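Long-range contact in Avidin/streptavidin (Shewanella denitrificans, PDB 3SZH), which probably binds biotin with high affinity, as a dimeric member of the avidin family from a cold-living bacterium: residues A44-V52 / S64-C74. Numbering follows the deposited sequence. Where two conformers were deposited one is given.
Sequences ACQNSPYPV and STKWLNSVESC
Tyr50 lies sandwiched between Trp67 and Asn69 at one end of the avidin-family beta barrel, where the loop leading into strand 50-57 meets the loop between strands 60-66 and 73-85. On one face of the Tyr50 ring, the edge of Trp67 makes an edge-to-face contact. The centroids of the Tyr50 ring and the six-membered ring of Trp67 are 5.0 Å apart. Their planes stand at 62°. On the opposite face the amide of Asn69 stacks almost parallel, its ND2 offset toward the rim. That amide is gripped at both ends. ND2 donates to Ser48 OG at 2.9 Å and to Pro49 O at 3.0 Å, both within the amide plane. OD1 accepts from the backbone N of Val71, an Asx turn, and from that of Glu72, which extends it to an Asx motif. With chi1 at 69°, CG of Asn69 sits between its backbone N and carbonyl carbon, which lays the amide over the ring. A leucine here would probably leave Ser48 OG and Pro49 O without this donor and the backbone N of Val71 and of Glu72 without this acceptor. Beyond the ring, Tyr50 OH donates to Glu72 O. In the adjoining hairpin, Thr65 OG1 donates to Pro51 O at 2.7 Å. Packing is looser toward Ala44 and Glu72, near the surface. There, water 1 bridges Gln46 O, Ser48 OG and Glu72 OE1, while Cys45 N donates to Glu72 OE2 at 2.8 Å. Further in, the disulfide joins Cys45 SG to Cys74 SG at 2.1 Å, with chi3 118°, and Cys45 CB lies against Trp67 CE3.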
# COMPACT_ATOMS: atom_id res chain seq x y z
N ALA B 44 12.53 4.18 16.16
CA ALA B 44 12.26 2.88 16.73
C ALA B 44 11.98 1.87 15.61
O ALA B 44 12.08 2.19 14.42
CB ALA B 44 11.10 2.96 17.73
N CYS B 45 11.63 0.65 16.02
CA CYS B 45 11.40 -0.45 15.06
C CYS B 45 12.56 -0.61 14.07
O CYS B 45 12.34 -0.82 12.87
CB CYS B 45 10.07 -0.29 14.32
SG CYS B 45 8.64 -0.46 15.39
N GLN B 46 13.79 -0.57 14.59
CA GLN B 46 14.98 -0.80 13.74
C GLN B 46 15.50 -2.23 13.87
O GLN B 46 15.29 -2.89 14.89
CB GLN B 46 16.12 0.14 14.12
CG GLN B 46 15.93 1.56 13.71
CD GLN B 46 17.20 2.37 13.94
OE1 GLN B 46 17.23 3.30 14.75
NE2 GLN B 46 18.25 1.99 13.27
N ASN B 47 16.22 -2.67 12.84
CA ASN B 47 17.05 -3.88 12.88
C ASN B 47 16.32 -5.20 13.05
O ASN B 47 16.95 -6.19 13.41
CB ASN B 47 18.07 -3.81 14.01
CG ASN B 47 18.90 -2.57 13.94
OD1 ASN B 47 19.38 -2.21 12.88
ND2 ASN B 47 19.04 -1.88 15.06
N SER B 48 15.01 -5.22 12.88
CA SER B 48 14.27 -6.47 12.93
C SER B 48 13.36 -6.51 11.70
O SER B 48 12.97 -5.46 11.18
CB SER B 48 13.49 -6.62 14.24
OG SER B 48 12.49 -5.63 14.36
N PRO B 49 13.03 -7.71 11.21
CA PRO B 49 12.25 -7.76 9.97
C PRO B 49 10.77 -7.54 10.18
O PRO B 49 10.16 -8.11 11.11
CB PRO B 49 12.52 -9.16 9.44
CG PRO B 49 12.82 -9.99 10.68
CD PRO B 49 13.45 -9.05 11.67
N TYR B 50 10.20 -6.71 9.30
CA TYR B 50 8.75 -6.45 9.28
C TYR B 50 8.18 -6.98 7.98
O TYR B 50 8.70 -6.68 6.90
CB TYR B 50 8.42 -4.95 9.46
CG TYR B 50 8.70 -4.51 10.87
CD1 TYR B 50 9.97 -4.11 11.29
CD2 TYR B 50 7.69 -4.55 11.83
CE1 TYR B 50 10.21 -3.76 12.62
CE2 TYR B 50 7.94 -4.21 13.15
CZ TYR B 50 9.19 -3.83 13.55
OH TYR B 50 9.48 -3.51 14.85
N PRO B 51 7.14 -7.82 8.03
CA PRO B 51 6.54 -8.32 6.79
C PRO B 51 5.98 -7.23 5.87
O PRO B 51 5.43 -6.24 6.34
CB PRO B 51 5.43 -9.26 7.28
CG PRO B 51 5.92 -9.73 8.62
CD PRO B 51 6.57 -8.50 9.21
N VAL B 52 6.10 -7.48 4.57
CA VAL B 52 5.66 -6.58 3.53
C VAL B 52 4.74 -7.31 2.56
O VAL B 52 5.00 -8.48 2.21
CB VAL B 52 6.90 -6.06 2.74
CG1 VAL B 52 6.50 -5.19 1.55
CG2 VAL B 52 7.87 -5.32 3.66
N SER B 64 3.75 -2.25 1.34
CA SER B 64 3.31 -1.71 2.63
C SER B 64 3.70 -2.65 3.74
O SER B 64 3.75 -3.89 3.58
CB SER B 64 1.80 -1.46 2.58
OG SER B 64 1.20 -1.07 3.80
N THR B 65 4.01 -2.05 4.90
CA THR B 65 4.40 -2.79 6.08
C THR B 65 3.64 -2.28 7.29
O THR B 65 3.48 -1.06 7.47
CB THR B 65 5.93 -2.75 6.32
OG1 THR B 65 6.29 -3.79 7.24
CG2 THR B 65 6.42 -1.43 6.85
N LYS B 66 3.17 -3.21 8.11
CA LYS B 66 2.62 -2.92 9.42
C LYS B 66 3.75 -2.98 10.44
O LYS B 66 4.47 -3.98 10.52
CB LYS B 66 1.51 -3.92 9.75
CG LYS B 66 1.00 -3.86 11.18
CD LYS B 66 -0.21 -4.80 11.39
CE LYS B 66 -0.55 -4.90 12.85
NZ LYS B 66 -1.84 -5.65 13.05
N TRP B 67 3.90 -1.93 11.24
CA TRP B 67 5.01 -1.87 12.20
C TRP B 67 4.70 -2.62 13.48
O TRP B 67 4.62 -2.05 14.58
CB TRP B 67 5.41 -0.42 12.48
CG TRP B 67 5.90 0.31 11.27
CD1 TRP B 67 5.21 1.25 10.53
CD2 TRP B 67 7.14 0.11 10.61
NE1 TRP B 67 5.98 1.67 9.46
CE2 TRP B 67 7.18 1.00 9.50
CE3 TRP B 67 8.26 -0.69 10.87
CZ2 TRP B 67 8.28 1.08 8.64
CZ3 TRP B 67 9.34 -0.62 10.02
CH2 TRP B 67 9.34 0.26 8.93
N LEU B 68 4.52 -3.93 13.34
CA LEU B 68 4.36 -4.82 14.48
C LEU B 68 5.03 -6.12 14.09
O LEU B 68 4.75 -6.68 13.04
CB LEU B 68 2.87 -5.04 14.80
CG LEU B 68 2.54 -5.92 16.01
CD1 LEU B 68 3.15 -5.33 17.24
CD2 LEU B 68 1.04 -6.12 16.15
N ASN B 69 5.92 -6.60 14.94
CA ASN B 69 6.52 -7.91 14.75
C ASN B 69 6.74 -8.53 16.15
O ASN B 69 6.19 -8.04 17.15
CB ASN B 69 7.79 -7.84 13.87
CG ASN B 69 8.93 -7.14 14.54
OD1 ASN B 69 8.83 -6.77 15.71
ND2 ASN B 69 10.03 -6.97 13.83
N SER B 70 7.53 -9.59 16.20
CA SER B 70 7.73 -10.31 17.45
C SER B 70 8.60 -9.57 18.44
O SER B 70 8.71 -10.00 19.60
CB SER B 70 8.33 -11.69 17.19
OG SER B 70 9.51 -11.55 16.43
N VAL B 71 9.24 -8.47 18.02
CA VAL B 71 10.03 -7.74 19.00
C VAL B 71 9.57 -6.35 19.34
O VAL B 71 9.80 -5.92 20.48
CB VAL B 71 11.56 -7.78 18.74
CG1 VAL B 71 12.09 -9.21 18.76
CG2 VAL B 71 11.90 -7.09 17.45
N GLU B 72 8.88 -5.64 18.43
CA GLU B 72 8.59 -4.23 18.66
C GLU B 72 7.40 -3.73 17.84
O GLU B 72 7.21 -4.18 16.70
CB GLU B 72 9.84 -3.42 18.21
CG GLU B 72 9.87 -2.06 18.80
CD GLU B 72 11.18 -1.38 18.52
OE1 GLU B 72 12.21 -2.04 18.15
OE2 GLU B 72 11.16 -0.17 18.66
N SER B 73 6.64 -2.79 18.42
CA SER B 73 5.54 -2.11 17.74
C SER B 73 5.82 -0.63 17.63
O SER B 73 6.25 0.00 18.60
CB SER B 73 4.26 -2.26 18.55
OG SER B 73 3.24 -1.47 17.96
N CYS B 74 5.50 -0.06 16.46
CA CYS B 74 5.44 1.39 16.29
C CYS B 74 4.04 1.89 15.93
O CYS B 74 3.87 3.01 15.48
CB CYS B 74 6.53 1.87 15.32
SG CYS B 74 8.23 1.51 15.98
O HOH W 1 13.30 -3.99 16.38
O HOH W 2 4.05 -6.06 8.75